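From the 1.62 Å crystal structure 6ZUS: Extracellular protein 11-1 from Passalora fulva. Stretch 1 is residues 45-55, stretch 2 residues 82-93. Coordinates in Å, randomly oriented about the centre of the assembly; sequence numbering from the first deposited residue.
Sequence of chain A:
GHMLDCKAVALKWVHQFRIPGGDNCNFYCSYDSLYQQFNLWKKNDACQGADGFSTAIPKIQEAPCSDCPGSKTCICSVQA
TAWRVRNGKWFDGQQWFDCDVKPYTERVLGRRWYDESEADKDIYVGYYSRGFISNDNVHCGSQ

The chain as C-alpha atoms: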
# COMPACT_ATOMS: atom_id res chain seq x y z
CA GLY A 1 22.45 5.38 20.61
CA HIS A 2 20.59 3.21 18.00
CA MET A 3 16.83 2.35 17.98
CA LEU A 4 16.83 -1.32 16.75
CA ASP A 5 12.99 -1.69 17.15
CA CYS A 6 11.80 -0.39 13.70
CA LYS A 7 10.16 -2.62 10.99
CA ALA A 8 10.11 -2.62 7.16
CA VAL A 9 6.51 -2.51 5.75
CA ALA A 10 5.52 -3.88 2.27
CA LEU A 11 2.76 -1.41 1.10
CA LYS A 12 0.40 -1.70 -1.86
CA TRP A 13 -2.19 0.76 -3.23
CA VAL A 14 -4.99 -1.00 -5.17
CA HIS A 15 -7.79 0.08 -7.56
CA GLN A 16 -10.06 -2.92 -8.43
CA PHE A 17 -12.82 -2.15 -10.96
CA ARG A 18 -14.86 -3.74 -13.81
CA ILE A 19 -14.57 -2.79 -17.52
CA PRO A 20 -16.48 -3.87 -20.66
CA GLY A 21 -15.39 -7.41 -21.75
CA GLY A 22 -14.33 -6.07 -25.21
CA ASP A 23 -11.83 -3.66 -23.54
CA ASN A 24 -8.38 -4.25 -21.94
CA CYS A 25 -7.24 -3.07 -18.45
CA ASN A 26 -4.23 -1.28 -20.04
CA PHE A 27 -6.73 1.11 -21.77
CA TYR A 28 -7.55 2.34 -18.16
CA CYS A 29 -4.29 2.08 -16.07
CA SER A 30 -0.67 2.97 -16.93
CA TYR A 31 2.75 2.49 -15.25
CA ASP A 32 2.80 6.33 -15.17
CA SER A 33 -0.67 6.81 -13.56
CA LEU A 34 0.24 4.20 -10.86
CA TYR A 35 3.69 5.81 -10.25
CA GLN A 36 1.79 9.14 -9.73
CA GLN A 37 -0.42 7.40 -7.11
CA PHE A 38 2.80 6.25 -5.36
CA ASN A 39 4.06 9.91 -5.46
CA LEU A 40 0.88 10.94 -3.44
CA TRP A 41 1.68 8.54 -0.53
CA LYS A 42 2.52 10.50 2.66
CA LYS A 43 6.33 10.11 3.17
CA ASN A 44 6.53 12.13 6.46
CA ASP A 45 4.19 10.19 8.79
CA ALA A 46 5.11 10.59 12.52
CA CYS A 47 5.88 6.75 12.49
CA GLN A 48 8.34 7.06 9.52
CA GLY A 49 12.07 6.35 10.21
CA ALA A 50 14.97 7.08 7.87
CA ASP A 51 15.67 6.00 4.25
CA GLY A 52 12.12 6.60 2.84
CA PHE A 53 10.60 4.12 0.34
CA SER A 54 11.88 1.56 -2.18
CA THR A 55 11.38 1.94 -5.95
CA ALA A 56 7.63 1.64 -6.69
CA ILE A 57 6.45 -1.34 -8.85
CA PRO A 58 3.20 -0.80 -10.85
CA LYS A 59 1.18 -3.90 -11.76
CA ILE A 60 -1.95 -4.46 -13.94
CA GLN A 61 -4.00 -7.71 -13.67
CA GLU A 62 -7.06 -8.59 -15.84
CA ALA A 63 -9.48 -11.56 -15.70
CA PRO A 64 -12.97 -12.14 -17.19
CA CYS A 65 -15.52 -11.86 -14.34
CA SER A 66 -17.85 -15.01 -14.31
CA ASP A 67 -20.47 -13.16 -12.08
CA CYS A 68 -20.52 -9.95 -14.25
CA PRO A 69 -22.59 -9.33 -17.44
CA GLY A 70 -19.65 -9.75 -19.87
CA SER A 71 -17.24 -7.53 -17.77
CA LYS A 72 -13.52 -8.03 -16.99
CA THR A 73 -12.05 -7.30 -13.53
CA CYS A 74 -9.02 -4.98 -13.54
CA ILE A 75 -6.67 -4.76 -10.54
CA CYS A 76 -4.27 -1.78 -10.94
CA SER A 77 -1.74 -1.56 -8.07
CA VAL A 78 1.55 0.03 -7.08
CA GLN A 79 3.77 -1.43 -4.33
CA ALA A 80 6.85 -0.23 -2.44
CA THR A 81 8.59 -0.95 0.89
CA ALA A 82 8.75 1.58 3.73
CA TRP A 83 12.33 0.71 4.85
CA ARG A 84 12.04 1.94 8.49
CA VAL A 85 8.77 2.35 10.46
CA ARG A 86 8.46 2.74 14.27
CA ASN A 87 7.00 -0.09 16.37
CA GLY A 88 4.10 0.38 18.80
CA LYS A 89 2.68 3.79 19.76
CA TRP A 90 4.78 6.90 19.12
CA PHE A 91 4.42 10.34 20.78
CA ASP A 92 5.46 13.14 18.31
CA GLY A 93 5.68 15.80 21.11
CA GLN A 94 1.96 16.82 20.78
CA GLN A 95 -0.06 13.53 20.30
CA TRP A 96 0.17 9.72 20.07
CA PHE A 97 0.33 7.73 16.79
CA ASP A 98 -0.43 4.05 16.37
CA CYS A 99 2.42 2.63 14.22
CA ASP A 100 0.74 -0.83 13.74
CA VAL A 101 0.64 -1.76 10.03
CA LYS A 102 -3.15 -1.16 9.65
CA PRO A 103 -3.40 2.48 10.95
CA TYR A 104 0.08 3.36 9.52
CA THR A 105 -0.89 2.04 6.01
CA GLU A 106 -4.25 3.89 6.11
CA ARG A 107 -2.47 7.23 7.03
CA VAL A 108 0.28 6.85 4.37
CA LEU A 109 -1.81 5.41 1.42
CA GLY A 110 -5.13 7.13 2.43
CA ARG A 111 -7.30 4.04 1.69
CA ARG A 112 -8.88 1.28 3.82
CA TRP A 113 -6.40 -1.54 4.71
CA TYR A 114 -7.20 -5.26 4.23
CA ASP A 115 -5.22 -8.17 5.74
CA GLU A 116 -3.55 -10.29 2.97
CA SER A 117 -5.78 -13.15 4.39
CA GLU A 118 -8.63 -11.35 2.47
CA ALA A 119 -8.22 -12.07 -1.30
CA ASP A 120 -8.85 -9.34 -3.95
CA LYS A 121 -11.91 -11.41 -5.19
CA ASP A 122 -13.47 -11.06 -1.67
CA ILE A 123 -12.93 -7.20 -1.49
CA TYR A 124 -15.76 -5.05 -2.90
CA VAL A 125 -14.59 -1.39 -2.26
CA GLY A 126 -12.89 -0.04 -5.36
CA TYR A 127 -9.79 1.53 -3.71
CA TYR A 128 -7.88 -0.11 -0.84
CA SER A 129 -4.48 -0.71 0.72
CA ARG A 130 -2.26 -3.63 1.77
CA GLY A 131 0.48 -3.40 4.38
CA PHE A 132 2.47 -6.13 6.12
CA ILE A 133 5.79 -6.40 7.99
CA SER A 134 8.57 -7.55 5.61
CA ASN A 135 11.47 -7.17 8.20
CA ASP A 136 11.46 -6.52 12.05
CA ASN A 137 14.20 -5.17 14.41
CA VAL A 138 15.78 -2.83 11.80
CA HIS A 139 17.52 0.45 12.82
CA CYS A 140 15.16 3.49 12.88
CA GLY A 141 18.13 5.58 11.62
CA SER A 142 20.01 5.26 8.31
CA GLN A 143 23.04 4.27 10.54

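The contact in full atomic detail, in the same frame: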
# COMPACT_ATOMS: atom_id res chain seq x y z
N ASP A 45 4.99 10.62 7.61
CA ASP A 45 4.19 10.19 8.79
C ASP A 45 5.06 10.27 10.06
O ASP A 45 6.27 10.00 10.00
CB ASP A 45 3.63 8.79 8.59
CG ASP A 45 2.65 8.38 9.68
OD1 ASP A 45 1.51 8.88 9.62
OD2 ASP A 45 3.04 7.59 10.57
N ALA A 46 4.44 10.58 11.20
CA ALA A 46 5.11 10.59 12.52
C ALA A 46 5.83 9.25 12.77
O ALA A 46 6.90 9.27 13.44
CB ALA A 46 4.09 10.86 13.59
N CYS A 47 5.28 8.11 12.31
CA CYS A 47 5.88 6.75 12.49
C CYS A 47 7.01 6.44 11.50
O CYS A 47 7.65 5.38 11.65
CB CYS A 47 4.82 5.66 12.39
SG CYS A 47 3.59 5.88 13.70
N GLN A 48 7.30 7.32 10.55
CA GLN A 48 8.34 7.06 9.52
C GLN A 48 9.75 7.21 10.15
O GLN A 48 10.03 8.26 10.76
CB GLN A 48 8.22 8.03 8.33
CG GLN A 48 8.84 7.48 7.05
CD GLN A 48 8.08 6.26 6.55
OE1 GLN A 48 6.85 6.24 6.56
NE2 GLN A 48 8.82 5.25 6.13
N GLY A 49 10.63 6.22 9.96
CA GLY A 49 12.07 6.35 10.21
C GLY A 49 12.79 6.87 9.00
O GLY A 49 12.20 7.60 8.15
N ALA A 50 14.08 6.56 8.92
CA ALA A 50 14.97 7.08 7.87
C ALA A 50 14.80 6.26 6.57
O ALA A 50 14.13 5.18 6.57
CB ALA A 50 16.39 7.04 8.38
N ASP A 51 15.40 6.76 5.50
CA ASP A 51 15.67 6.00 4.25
C ASP A 51 14.43 5.93 3.34
O ASP A 51 14.54 5.34 2.24
CB ASP A 51 16.27 4.63 4.56
CG ASP A 51 17.76 4.69 4.92
OD1 ASP A 51 18.46 5.55 4.34
OD2 ASP A 51 18.20 3.88 5.72
N GLY A 52 13.28 6.49 3.74
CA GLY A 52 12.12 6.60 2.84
C GLY A 52 11.66 5.24 2.31
O GLY A 52 11.52 4.29 3.09
N PHE A 53 11.36 5.20 1.01
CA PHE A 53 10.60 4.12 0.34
C PHE A 53 11.45 3.58 -0.79
O PHE A 53 12.19 4.34 -1.43
CB PHE A 53 9.26 4.62 -0.21
CG PHE A 53 8.31 5.03 0.87
CD1 PHE A 53 8.60 6.12 1.68
CD2 PHE A 53 7.21 4.27 1.19
CE1 PHE A 53 7.76 6.49 2.72
CE2 PHE A 53 6.35 4.64 2.21
CZ PHE A 53 6.62 5.76 2.98
N SER A 54 11.29 2.29 -1.03
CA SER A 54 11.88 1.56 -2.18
C SER A 54 11.28 2.09 -3.48
O SER A 54 10.33 2.95 -3.46
CB SER A 54 11.67 0.11 -2.03
OG SER A 54 10.35 -0.22 -2.40
N THR A 55 11.92 1.72 -4.59
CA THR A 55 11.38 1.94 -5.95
C THR A 55 9.97 1.34 -6.00
O THR A 55 9.75 0.25 -5.43
CB THR A 55 12.30 1.28 -7.00
OG1 THR A 55 13.53 2.01 -6.92
CG2 THR A 55 11.73 1.36 -8.39
N ALA A 82 8.29 0.59 2.74
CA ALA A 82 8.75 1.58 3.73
C ALA A 82 9.90 0.91 4.51
O ALA A 82 9.65 -0.00 5.27
CB ALA A 82 7.60 2.04 4.62
N TRP A 83 11.12 1.38 4.28
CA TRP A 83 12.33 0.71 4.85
C TRP A 83 12.33 0.70 6.38
O TRP A 83 12.73 -0.36 6.97
CB TRP A 83 13.58 1.37 4.29
CG TRP A 83 13.79 1.11 2.84
CD1 TRP A 83 13.98 2.05 1.88
CD2 TRP A 83 13.94 -0.17 2.22
NE1 TRP A 83 14.21 1.43 0.68
CE2 TRP A 83 14.18 0.07 0.86
CE3 TRP A 83 13.90 -1.50 2.69
CZ2 TRP A 83 14.35 -0.97 -0.06
CZ3 TRP A 83 14.06 -2.53 1.79
CH2 TRP A 83 14.30 -2.25 0.43
N ARG A 84 11.89 1.78 7.02
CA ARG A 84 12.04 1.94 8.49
C ARG A 84 10.81 2.64 9.07
O ARG A 84 10.58 3.83 8.73
CB ARG A 84 13.32 2.71 8.80
CG ARG A 84 14.58 2.11 8.21
CD ARG A 84 15.75 2.99 8.54
NE ARG A 84 16.88 2.62 7.72
CZ ARG A 84 17.60 1.52 7.87
NH1 ARG A 84 17.36 0.67 8.86
NH2 ARG A 84 18.62 1.31 7.04
N VAL A 85 10.03 1.89 9.84
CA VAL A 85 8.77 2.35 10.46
C VAL A 85 8.83 2.01 11.96
O VAL A 85 9.26 0.92 12.31
CB VAL A 85 7.54 1.75 9.75
CG1 VAL A 85 6.27 2.25 10.42
CG2 VAL A 85 7.58 2.01 8.25
N ARG A 86 8.40 2.94 12.80
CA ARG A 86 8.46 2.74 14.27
C ARG A 86 7.57 1.56 14.62
O ARG A 86 6.63 1.25 13.85
CB ARG A 86 8.08 4.04 14.97
CG ARG A 86 9.07 5.16 14.72
CD ARG A 86 8.71 6.26 15.63
NE ARG A 86 9.35 7.51 15.24
CZ ARG A 86 10.56 7.90 15.65
NH1 ARG A 86 11.32 7.11 16.38
NH2 ARG A 86 10.99 9.09 15.28
N ASN A 87 7.89 0.92 15.73
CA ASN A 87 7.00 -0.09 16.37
C ASN A 87 6.18 0.54 17.50
O ASN A 87 6.67 1.37 18.25
CB ASN A 87 7.81 -1.29 16.86
CG ASN A 87 8.07 -2.25 15.71
OD1 ASN A 87 7.13 -2.60 14.99
ND2 ASN A 87 9.32 -2.67 15.56
N GLY A 88 4.95 0.08 17.63
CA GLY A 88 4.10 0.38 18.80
C GLY A 88 3.35 1.68 18.61
O GLY A 88 2.85 1.93 17.49
N LYS A 89 3.28 2.45 19.68
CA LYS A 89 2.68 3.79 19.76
C LYS A 89 3.85 4.76 19.81
O LYS A 89 4.84 4.47 20.50
CB LYS A 89 1.83 3.91 21.02
CG LYS A 89 0.80 2.81 21.19
CD LYS A 89 -0.43 3.01 20.32
CE LYS A 89 -1.53 2.00 20.61
NZ LYS A 89 -2.87 2.56 20.29
N TRP A 90 3.71 5.89 19.18
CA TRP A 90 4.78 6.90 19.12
C TRP A 90 4.15 8.23 19.51
O TRP A 90 3.13 8.60 18.88
CB TRP A 90 5.37 6.93 17.70
CG TRP A 90 6.16 8.16 17.39
CD1 TRP A 90 5.81 9.25 16.64
CD2 TRP A 90 7.44 8.46 17.95
NE1 TRP A 90 6.81 10.18 16.65
CE2 TRP A 90 7.84 9.72 17.42
CE3 TRP A 90 8.30 7.75 18.82
CZ2 TRP A 90 9.05 10.30 17.78
CZ3 TRP A 90 9.50 8.33 19.16
CH2 TRP A 90 9.86 9.58 18.65
N PHE A 91 4.80 8.96 20.42
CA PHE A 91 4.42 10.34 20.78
C PHE A 91 5.28 11.34 19.99
O PHE A 91 6.53 11.31 20.13
CB PHE A 91 4.50 10.47 22.31
CG PHE A 91 3.96 11.79 22.79
CD1 PHE A 91 2.59 12.03 22.78
CD2 PHE A 91 4.82 12.81 23.17
CE1 PHE A 91 2.10 13.24 23.21
CE2 PHE A 91 4.31 14.03 23.60
CZ PHE A 91 2.96 14.24 23.61
N ASP A 92 4.69 12.22 19.19
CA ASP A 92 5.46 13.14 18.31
C ASP A 92 5.81 14.43 19.06
O ASP A 92 6.32 15.35 18.40
CB ASP A 92 4.75 13.44 17.00
CG ASP A 92 3.61 14.45 17.10
OD1 ASP A 92 3.16 14.67 18.25
OD2 ASP A 92 3.17 15.00 16.04
N GLY A 93 5.50 14.54 20.35
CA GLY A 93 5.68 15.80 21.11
C GLY A 93 4.35 16.50 21.41
O GLY A 93 4.32 17.30 22.38
O HOH W 1 11.55 4.49 5.73

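The first stretch has no regular secondary structure, yet it pairs with the second by its backbone at two places. It opens with a type I turn from Asp 45 to Gln 48, closed by a hydrogen bond from Gln 48 N to Asp 45 O (2.9 Å). The side chain of Asp 45 supports the same turn, its OD2 accepting from Cys 47 N at 2.9 Å; a short carboxylate is well suited to reach forward to the amide two residues on.

The turn delivers Gln 48 alongside the strand at Val 85, where a single beta bridge forms. Two hydrogen bonds flank it: Arg 86 N gives to Cys 47 O at 2.8 Å, nearly straight at 169°, and Gly 49 N gives to Arg 84 O at 2.7 Å, somewhat more bent. Cys 47 O also receives a CA-H...O contact from Val 85 CA at 3.4 Å. A second single bridge joins Phe 53 to Ala 82, with Trp 83 N donating to Gly 52 O at 3.2 Å. Between the bridges the register shifts by two, so they belong to separate ladders; the second stretch turns its corner at Trp 83.

Water 1 lies between the two bridges. It accepts from Arg 84 N (3.0 Å) and from Gln 48 NE2 (2.9 Å), and it lies within hydrogen-bonding reach of Ala 50 O at 2.8 Å and Gly 52 O at 2.6 Å, so it sits among backbone groups of both stretches and the side-chain amide of Gln 48.

Two glycines suit the loop for different reasons. At Gly 49 a CB would point toward the partner and lie only 3.0 Å from Arg 84 CB, a tight fit where the chains approach closely. At Gly 52 nothing of the other stretch would obstruct a CB; there the positive phi of 58° itself favours glycine.

The one salt bridge of the contact joins Asp 51 and Arg 84. Asp 51 OD2 accepts from Arg 84 NE at 2.7 Å and from Arg 84 NH2 at 2.9 Å, a single carboxylate oxygen at the edge of the guanidinium, near its plane. Chi2 and chi3 of Arg 84 are both t, extending the side chain toward the carboxylate.

Trp 83 reaches along the end of the loop. Its CD1 lies 3.4 Å from Asp 51 O, near the ring plane, and its CZ2 is 3.5 Å from Ser 54 CB; a broad indole can span several residues in this way. Phe 53 starts away from the partner, but its ring returns, with CE2 3.8 Å from Ala 82 CB and Ala 82 CA over one face. A methyl group is small enough to let the ring lie this close.

At the turn, Ala 46 CB packs against Trp 90 CD1 at 3.9 Å, its small methyl, pointing toward the partner, fitting against the indole, while Cys 47 CB meets Val 85 CG1 at 4.2 Å. The cysteine is buried and covalently bonded elsewhere in the structure.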